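Local coordinates for transcriptional regulator, LacI family protein (Rhodococcus jostii, PDB 3K9C) that probably binds cis-regulatory DNA as a LacI-family transcription regulator, with a sensor module of the periplasmic binding protein-like fold, at residues A69-G74 / D249-Q254; A61-R66 / G83-R88; D110-T115 / L265-V270. All coordinates share one frame; numbering follows the deposited sequence.

Contact 1. Residues A69-G74 / D249-Q254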
loop_
_atom_site.group_PDB
_atom_site.type_symbol
_atom_site.label_atom_id
_atom_site.label_comp_id
_atom_site.label_asym_id
_atom_site.label_seq_id
_atom_site.Cartn_x
_atom_site.Cartn_y
_atom_site.Cartn_z
ATOM N N ALA B 69 13.638 -16.356 -15.616
ATOM C CA ALA B 69 14.471 -15.609 -14.697
ATOM C C ALA B 69 13.632 -15.255 -13.485
ATOM O O ALA B 69 12.402 -15.230 -13.554
ATOM C CB ALA B 69 14.995 -14.341 -15.369
ATOM N N ALA B 70 14.303 -14.998 -12.372
ATOM C CA ALA B 70 13.629 -14.629 -11.142
ATOM C C ALA B 70 14.220 -13.324 -10.641
ATOM O O ALA B 70 15.420 -13.240 -10.386
ATOM C CB ALA B 70 13.800 -15.725 -10.086
ATOM N N ILE B 71 13.369 -12.309 -10.527
ATOM C CA ILE B 71 13.762 -10.996 -10.027
ATOM C C ILE B 71 13.167 -10.850 -8.618
ATOM O O ILE B 71 11.943 -10.810 -8.449
ATOM C CB ILE B 71 13.203 -9.884 -10.923
ATOM C CG1 ILE B 71 13.835 -9.972 -12.311
ATOM C CG2 ILE B 71 13.456 -8.524 -10.286
ATOM C CD1 ILE B 71 13.184 -9.072 -13.323
ATOM N N LEU B 72 14.033 -10.785 -7.611
ATOM C CA LEU B 72 13.584 -10.668 -6.226
ATOM C C LEU B 72 13.734 -9.238 -5.703
ATOM O O LEU B 72 14.847 -8.716 -5.604
ATOM C CB LEU B 72 14.383 -11.623 -5.326
ATOM C CG LEU B 72 14.581 -13.084 -5.766
ATOM C CD1 LEU B 72 15.278 -13.851 -4.642
ATOM C CD2 LEU B 72 13.253 -13.737 -6.095
ATOM N N LEU B 73 12.617 -8.605 -5.362
ATOM C CA LEU B 73 12.673 -7.245 -4.838
ATOM C C LEU B 73 12.962 -7.235 -3.333
ATOM O O LEU B 73 12.206 -7.786 -2.543
ATOM C CB LEU B 73 11.357 -6.515 -5.114
ATOM C CG LEU B 73 10.815 -6.536 -6.542
ATOM C CD1 LEU B 73 9.693 -5.497 -6.670
ATOM C CD2 LEU B 73 11.931 -6.240 -7.535
ATOM N N GLY B 74 14.075 -6.619 -2.946
ATOM C CA GLY B 74 14.439 -6.545 -1.540
ATOM C C GLY B 74 14.428 -7.875 -0.803
ATOM O O GLY B 74 14.001 -7.947 0.346
ATOM N N ASP B 249 16.355 -5.655 -18.073
ATOM C CA ASP B 249 17.450 -5.831 -19.036
ATOM C C ASP B 249 18.533 -6.743 -18.475
ATOM O O ASP B 249 19.075 -7.580 -19.190
ATOM C CB ASP B 249 18.074 -4.487 -19.412
ATOM C CG ASP B 249 17.180 -3.656 -20.311
ATOM O OD1 ASP B 249 16.603 -4.225 -21.262
ATOM O OD2 ASP B 249 17.061 -2.430 -20.076
ATOM N N GLY B 250 18.852 -6.569 -17.195
ATOM C CA GLY B 250 19.856 -7.409 -16.563
ATOM C C GLY B 250 19.414 -8.861 -16.591
ATOM O O GLY B 250 20.213 -9.765 -16.835
ATOM N N ALA B 251 18.127 -9.090 -16.345
ATOM C CA ALA B 251 17.589 -10.447 -16.353
ATOM C C ALA B 251 17.608 -11.025 -17.768
ATOM O O ALA B 251 18.025 -12.162 -17.973
ATOM C CB ALA B 251 16.171 -10.459 -15.796
ATOM N N LEU B 252 17.149 -10.247 -18.742
ATOM C CA LEU B 252 17.146 -10.705 -20.125
ATOM C C LEU B 252 18.583 -10.944 -20.606
ATOM O O LEU B 252 18.826 -11.808 -21.446
ATOM C CB LEU B 252 16.432 -9.687 -21.025
ATOM C CG LEU B 252 14.932 -9.917 -21.250
ATOM C CD1 LEU B 252 14.189 -9.917 -19.933
ATOM C CD2 LEU B 252 14.388 -8.852 -22.169
ATOM N N ALA B 253 19.528 -10.188 -20.055
ATOM C CA ALA B 253 20.930 -10.335 -20.413
ATOM C C ALA B 253 21.483 -11.648 -19.859
ATOM O O ALA B 253 22.260 -12.331 -20.530
ATOM C CB ALA B 253 21.731 -9.165 -19.873
ATOM N N GLN B 254 21.082 -11.993 -18.636
ATOM C CA GLN B 254 21.531 -13.225 -17.989
ATOM C C GLN B 254 20.916 -14.450 -18.659
ATOM O O GLN B 254 21.506 -15.534 -18.670
ATOM C CB GLN B 254 21.177 -13.207 -16.495
ATOM C CG GLN B 254 22.098 -12.330 -15.656
ATOM C CD GLN B 254 21.829 -12.427 -14.158
ATOM O OE1 GLN B 254 21.754 -13.521 -13.592
ATOM N NE2 GLN B 254 21.699 -11.275 -13.507
#

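Contact 2. Residues A61-R66 / G83-R88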
loop_
_atom_site.group_PDB
_atom_site.type_symbol
_atom_site.label_atom_id
_atom_site.label_comp_id
_atom_site.label_asym_id
_atom_site.label_seq_id
_atom_site.Cartn_x
_atom_site.Cartn_y
_atom_site.Cartn_z
ATOM N N ALA B 61 6.894 -21.125 -5.456
ATOM C CA ALA B 61 5.717 -20.930 -6.293
ATOM C C ALA B 61 6.133 -20.539 -7.712
ATOM O O ALA B 61 5.543 -21.004 -8.688
ATOM C CB ALA B 61 4.825 -19.855 -5.698
ATOM N N LEU B 62 7.139 -19.677 -7.828
ATOM C CA LEU B 62 7.619 -19.264 -9.144
ATOM C C LEU B 62 8.250 -20.442 -9.869
ATOM O O LEU B 62 8.185 -20.537 -11.097
ATOM C CB LEU B 62 8.669 -18.154 -9.032
ATOM C CG LEU B 62 8.218 -16.694 -8.988
ATOM C CD1 LEU B 62 9.446 -15.793 -8.939
ATOM C CD2 LEU B 62 7.383 -16.372 -10.218
HETATM N N MSE B 63 8.861 -21.335 -9.099
HETATM C CA MSE B 63 9.535 -22.494 -9.667
HETATM C C MSE B 63 8.562 -23.453 -10.335
HETATM O O MSE B 63 8.930 -24.192 -11.250
HETATM C CB MSE B 63 10.339 -23.205 -8.578
HETATM C CG MSE B 63 11.386 -22.324 -7.938
HETATM SE SE MSE B 63 12.756 -21.812 -9.209
HETATM C CE MSE B 63 11.927 -20.206 -9.931
ATOM N N ARG B 64 7.314 -23.436 -9.885
ATOM C CA ARG B 64 6.310 -24.298 -10.477
ATOM C C ARG B 64 5.804 -23.661 -11.764
ATOM O O ARG B 64 4.800 -24.079 -12.326
ATOM C CB ARG B 64 5.152 -24.526 -9.505
ATOM C CG ARG B 64 5.513 -25.426 -8.332
ATOM C CD ARG B 64 4.260 -25.923 -7.630
ATOM N NE ARG B 64 3.616 -24.883 -6.836
ATOM C CZ ARG B 64 4.044 -24.482 -5.642
ATOM N NH1 ARG B 64 5.119 -25.037 -5.095
ATOM N NH2 ARG B 64 3.400 -23.518 -4.994
ATOM N N GLU B 65 6.513 -22.644 -12.231
ATOM C CA GLU B 65 6.124 -21.966 -13.455
ATOM C C GLU B 65 7.281 -21.894 -14.448
ATOM O O GLU B 65 8.422 -22.221 -14.113
ATOM C CB GLU B 65 5.621 -20.569 -13.118
ATOM C CG GLU B 65 4.454 -20.567 -12.143
ATOM C CD GLU B 65 3.150 -21.018 -12.772
ATOM O OE1 GLU B 65 2.905 -20.684 -13.952
ATOM O OE2 GLU B 65 2.363 -21.695 -12.075
ATOM N N ARG B 66 6.986 -21.458 -15.668
ATOM C CA ARG B 66 8.015 -21.375 -16.698
ATOM C C ARG B 66 8.740 -20.031 -16.745
ATOM O O ARG B 66 8.847 -19.405 -17.802
ATOM C CB ARG B 66 7.401 -21.694 -18.062
ATOM C CG ARG B 66 6.704 -23.051 -18.107
ATOM C CD ARG B 66 7.646 -24.180 -17.684
ATOM N NE ARG B 66 6.977 -25.480 -17.642
ATOM C CZ ARG B 66 6.437 -26.085 -18.699
ATOM N NH1 ARG B 66 6.483 -25.512 -19.897
ATOM N NH2 ARG B 66 5.850 -27.267 -18.558
ATOM N N GLY B 83 21.991 -19.022 -3.691
ATOM C CA GLY B 83 22.749 -19.987 -4.465
ATOM C C GLY B 83 21.860 -21.080 -5.017
ATOM O O GLY B 83 21.862 -21.343 -6.217
ATOM N N ALA B 84 21.086 -21.711 -4.141
ATOM C CA ALA B 84 20.193 -22.783 -4.557
ATOM C C ALA B 84 19.232 -22.302 -5.642
ATOM O O ALA B 84 18.924 -23.035 -6.584
ATOM C CB ALA B 84 19.416 -23.303 -3.360
ATOM N N LEU B 85 18.762 -21.068 -5.509
ATOM C CA LEU B 85 17.840 -20.510 -6.488
ATOM C C LEU B 85 18.538 -20.271 -7.821
ATOM O O LEU B 85 17.984 -20.553 -8.884
ATOM C CB LEU B 85 17.251 -19.190 -5.978
ATOM C CG LEU B 85 16.384 -18.450 -7.001
ATOM C CD1 LEU B 85 15.170 -19.296 -7.327
ATOM C CD2 LEU B 85 15.974 -17.090 -6.457
ATOM N N ALA B 86 19.755 -19.745 -7.754
ATOM C CA ALA B 86 20.544 -19.456 -8.943
ATOM C C ALA B 86 20.900 -20.740 -9.694
ATOM O O ALA B 86 21.165 -20.710 -10.896
ATOM C CB ALA B 86 21.807 -18.706 -8.557
ATOM N N ASP B 87 20.901 -21.867 -8.985
ATOM C CA ASP B 87 21.224 -23.144 -9.613
ATOM C C ASP B 87 20.065 -23.679 -10.438
ATOM O O ASP B 87 20.225 -24.634 -11.196
ATOM C CB ASP B 87 21.618 -24.186 -8.563
ATOM C CG ASP B 87 22.931 -23.855 -7.878
ATOM O OD1 ASP B 87 23.913 -23.540 -8.586
ATOM O OD2 ASP B 87 22.986 -23.920 -6.629
ATOM N N ARG B 88 18.898 -23.061 -10.304
ATOM C CA ARG B 88 17.731 -23.513 -11.048
ATOM C C ARG B 88 17.312 -22.551 -12.148
ATOM O O ARG B 88 16.763 -22.964 -13.176
ATOM C CB ARG B 88 16.552 -23.719 -10.105
ATOM C CG ARG B 88 16.803 -24.709 -8.993
ATOM C CD ARG B 88 15.477 -25.104 -8.398
ATOM N NE ARG B 88 14.575 -25.560 -9.453
ATOM C CZ ARG B 88 13.271 -25.759 -9.294
ATOM N NH1 ARG B 88 12.704 -25.545 -8.113
ATOM N NH2 ARG B 88 12.535 -26.168 -10.320
#

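Contact 3. Residues D110-T115 / L265-V270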
loop_
_atom_site.group_PDB
_atom_site.type_symbol
_atom_site.label_atom_id
_atom_site.label_comp_id
_atom_site.label_asym_id
_atom_site.label_seq_id
_atom_site.Cartn_x
_atom_site.Cartn_y
_atom_site.Cartn_z
ATOM N N ASP B 110 22.738 3.793 -1.926
ATOM C CA ASP B 110 22.235 4.204 -0.615
ATOM C C ASP B 110 23.134 5.172 0.141
ATOM O O ASP B 110 22.639 6.113 0.762
ATOM C CB ASP B 110 21.951 2.973 0.267
ATOM C CG ASP B 110 20.761 2.155 -0.235
ATOM O OD1 ASP B 110 19.731 2.760 -0.604
ATOM O OD2 ASP B 110 20.849 0.906 -0.248
ATOM N N VAL B 111 24.444 4.934 0.115
ATOM C CA VAL B 111 25.382 5.829 0.796
ATOM C C VAL B 111 25.230 7.208 0.171
ATOM O O VAL B 111 25.031 8.198 0.869
ATOM C CB VAL B 111 26.856 5.354 0.631
ATOM C CG1 VAL B 111 27.820 6.413 1.157
ATOM C CG2 VAL B 111 27.067 4.051 1.379
ATOM N N ALA B 112 25.304 7.260 -1.157
ATOM C CA ALA B 112 25.169 8.522 -1.881
ATOM C C ALA B 112 23.821 9.177 -1.610
ATOM O O ALA B 112 23.734 10.390 -1.442
ATOM C CB ALA B 112 25.335 8.286 -3.385
ATOM N N GLY B 113 22.767 8.367 -1.568
ATOM C CA GLY B 113 21.436 8.902 -1.337
ATOM C C GLY B 113 21.269 9.631 -0.020
ATOM O O GLY B 113 20.773 10.767 0.026
ATOM N N ILE B 114 21.688 8.990 1.064
ATOM C CA ILE B 114 21.543 9.607 2.368
ATOM C C ILE B 114 22.485 10.799 2.489
ATOM O O ILE B 114 22.166 11.777 3.168
ATOM C CB ILE B 114 21.747 8.559 3.509
ATOM C CG1 ILE B 114 21.250 9.135 4.832
ATOM C CG2 ILE B 114 23.200 8.146 3.608
ATOM C CD1 ILE B 114 20.588 8.108 5.723
ATOM N N THR B 115 23.630 10.745 1.806
ATOM C CA THR B 115 24.562 11.872 1.844
ATOM C C THR B 115 23.859 13.103 1.257
ATOM O O THR B 115 24.044 14.220 1.744
ATOM C CB THR B 115 25.860 11.581 1.040
ATOM O OG1 THR B 115 26.480 10.398 1.546
ATOM C CG2 THR B 115 26.845 12.725 1.173
ATOM N N LEU B 265 22.825 2.385 -9.224
ATOM C CA LEU B 265 22.264 3.596 -9.809
ATOM C C LEU B 265 22.300 4.807 -8.875
ATOM O O LEU B 265 22.132 4.685 -7.660
ATOM C CB LEU B 265 20.819 3.334 -10.229
ATOM C CG LEU B 265 20.578 2.025 -10.991
ATOM C CD1 LEU B 265 19.109 1.923 -11.370
ATOM C CD2 LEU B 265 21.460 1.975 -12.239
ATOM N N ALA B 266 22.503 5.983 -9.459
ATOM C CA ALA B 266 22.553 7.222 -8.697
ATOM C C ALA B 266 21.156 7.703 -8.340
ATOM O O ALA B 266 20.255 7.697 -9.175
ATOM C CB ALA B 266 23.263 8.296 -9.494
ATOM N N PRO B 267 20.955 8.115 -7.080
ATOM C CA PRO B 267 19.651 8.608 -6.631
ATOM C C PRO B 267 19.670 10.130 -6.716
ATOM O O PRO B 267 20.713 10.720 -6.983
ATOM C CB PRO B 267 19.597 8.127 -5.190
ATOM C CG PRO B 267 21.011 8.350 -4.747
ATOM C CD PRO B 267 21.818 7.808 -5.923
ATOM N N HIS B 268 18.526 10.767 -6.513
ATOM C CA HIS B 268 18.484 12.223 -6.532
ATOM C C HIS B 268 17.521 12.765 -5.501
ATOM O O HIS B 268 16.605 12.071 -5.060
ATOM C CB HIS B 268 18.168 12.775 -7.937
ATOM C CG HIS B 268 17.064 12.067 -8.655
ATOM N ND1 HIS B 268 15.735 12.414 -8.515
ATOM C CD2 HIS B 268 17.095 11.055 -9.555
ATOM C CE1 HIS B 268 14.997 11.649 -9.299
ATOM N NE2 HIS B 268 15.799 10.816 -9.941
ATOM N N LEU B 269 17.758 14.006 -5.096
ATOM C CA LEU B 269 16.932 14.657 -4.094
ATOM C C LEU B 269 15.677 15.236 -4.703
ATOM O O LEU B 269 15.717 15.846 -5.761
ATOM C CB LEU B 269 17.705 15.780 -3.397
ATOM C CG LEU B 269 16.860 16.611 -2.424
ATOM C CD1 LEU B 269 16.515 15.767 -1.217
ATOM C CD2 LEU B 269 17.623 17.866 -2.003
ATOM N N VAL B 270 14.562 15.035 -4.019
ATOM C CA VAL B 270 13.293 15.558 -4.461
ATOM C C VAL B 270 12.765 16.398 -3.313
ATOM O O VAL B 270 12.261 15.866 -2.318
ATOM C CB VAL B 270 12.297 14.426 -4.788
ATOM C CG1 VAL B 270 10.955 15.022 -5.232
ATOM C CG2 VAL B 270 12.869 13.536 -5.869
#

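Contact 1. Residues A69-G74 / D249-Q254
No flat group takes part where Ala251 meets Ala69 and Ile71: three aliphatic side chains meet through their methyl groups. The contact belongs to the N-terminal lobe of a periplasmic binding protein-like fold, a three-layer alpha/beta sandwich, and joins strand 67-73 of the central sheet to helix 240-255, which lies against one side of it. The helix comes from far along the sequence, yet it packs on a strand near the N terminus, as expected of a family whose lobes are each assembled from separated pieces of chain.

Ala251 is the one residue of 249-254 that touches 69-74, and it points its CB toward the strand. The closest approach of backbones pairs Ala69 with Ala251, their CA atoms 6.3 Å apart, a spacing that two alanines can bridge with their methyls. Ala69 CB faces Ala251 CB at 4.1 Å, an ordinary van der Waals distance. Two residues on, Ile71 must reach further. Its CG1 is anti to the carbonyl carbon, beside the backbone N (chi1 -65°), and the branch then runs extended through chi2 of 170°, which carries its end toward the helix while CG2 stays well back.

Ala70, between them, turns its CB to the other side of the sheet. Backbone bonds hold the strand on both flanks, Ala69 and Ile71 pairing with strand 13-20 and Ala70 with Leu92 of strand 91-94. On the helix, a salt bridge joins Asp249 to Arg40, and Leu252 packs on Leu15. With no hydrogen bond between the segments, the join rests on apolar contact, and its second half is Ile71 CD1 against Ala251 CB at 4.1 Å.

Contact 2. Residues A61-R66 / G83-R88
The bent side chain of Met63, a selenomethionine here, reaches across to both Leu85 and Arg88. With CG anti to the carbonyl carbon, beside the backbone N (chi1 -59°), and a further bend at chi2 (-65°), selenium comes over one face of the Arg88 guanidinium, 3.8 Å above its plane and displaced toward the rim. Chi3 (88°) then turns CE back toward the start of its own side chain. On that same side CB and CG crowd the NH1 corner, with Met63 CB 3.4 Å from Arg88 NH1. Arg88 approaches from the opposite direction, and a kink at chi3 swings its flat group over the methionine.

Met63 ends helix 55-63 and Leu85 lies on helix 79-86; these neighbouring helices of the alpha/beta sandwich precede and follow strand 67-73, so the contact spans the C-terminal ends of two consecutive helices. Leu85 CD1 meets Met63 SE at 4.0 Å.

Beyond Met63 the chain turns to the dimer: Arg64 forms a salt bridge with Asp43 of the second subunit, and Glu65 another with Arg66 of that subunit. Exposed Arg88 also touches a crystal neighbour.

Contact 3. Residues D110-T115 / L265-V270
Where the chain passes between the two lobes, probably at the hinge of this fold, the ring of Pro267 rests against the first turn of helix 110-123, over the bare backbone of Gly113. The touching atom is CG, the puckered corner of the ring, which comes to 3.5 Å from Gly113 CA and lies 3.6 Å from Gly113 N. Because glycine offers no side chain, the ring can settle close to the helix backbone; the CA atoms of Gly113 and Pro267 are 5.6 Å apart. Next to this, Ala112 directs its CB at the proline, a looser neighbour with 4.4 Å between Ala112 CB and Pro267 CD.

Type I periplasmic binding protein folds join their lobes by three strand crossings, and strand 262-270 probably makes one of them. Pro267 sits at its break: before it Leu265 pairs with Arg107 and Asp109, after it His268 pairs with Ser237. Helix 110-123 follows strand 104-108, where the chain leaves the N-terminal sheet, probably at another crossing, and the proline of the later passage lies against this helix.

Within the helix, Thr115 OG1 turns back to donate to Val111 O at 2.7 Å, arriving 41° out of the carbonyl plane with a C=O...O angle of 135°. That same oxygen also takes the backbone N-H of Thr115. On a different side of the helix, Asp110 forms a salt bridge with Arg143 of helix 140-153.

Followed from the N terminus, the chain opens contact 2 at 61-66 and, before closing it at 83-88, opens contact 1 at 69-74. Contact 1 stays open until 249-254, so the two cross; they also touch, Leu72 CD1 lying 3.8 Å from Leu85 CD2. Contact 3 opens at 110-115, after contact 2 has closed, and ends at 265-270, crossing contact 1 in turn. Contact 2 is thus a local loop between successive helices, whereas the two long loops enclose most of the C-terminal lobe. Contact 1 brings the returning chain back onto the N-terminal sheet; contact 3, its centre about 22 Å from that of contact 1, sets strand 262-270 against the first turn of helix 110-123.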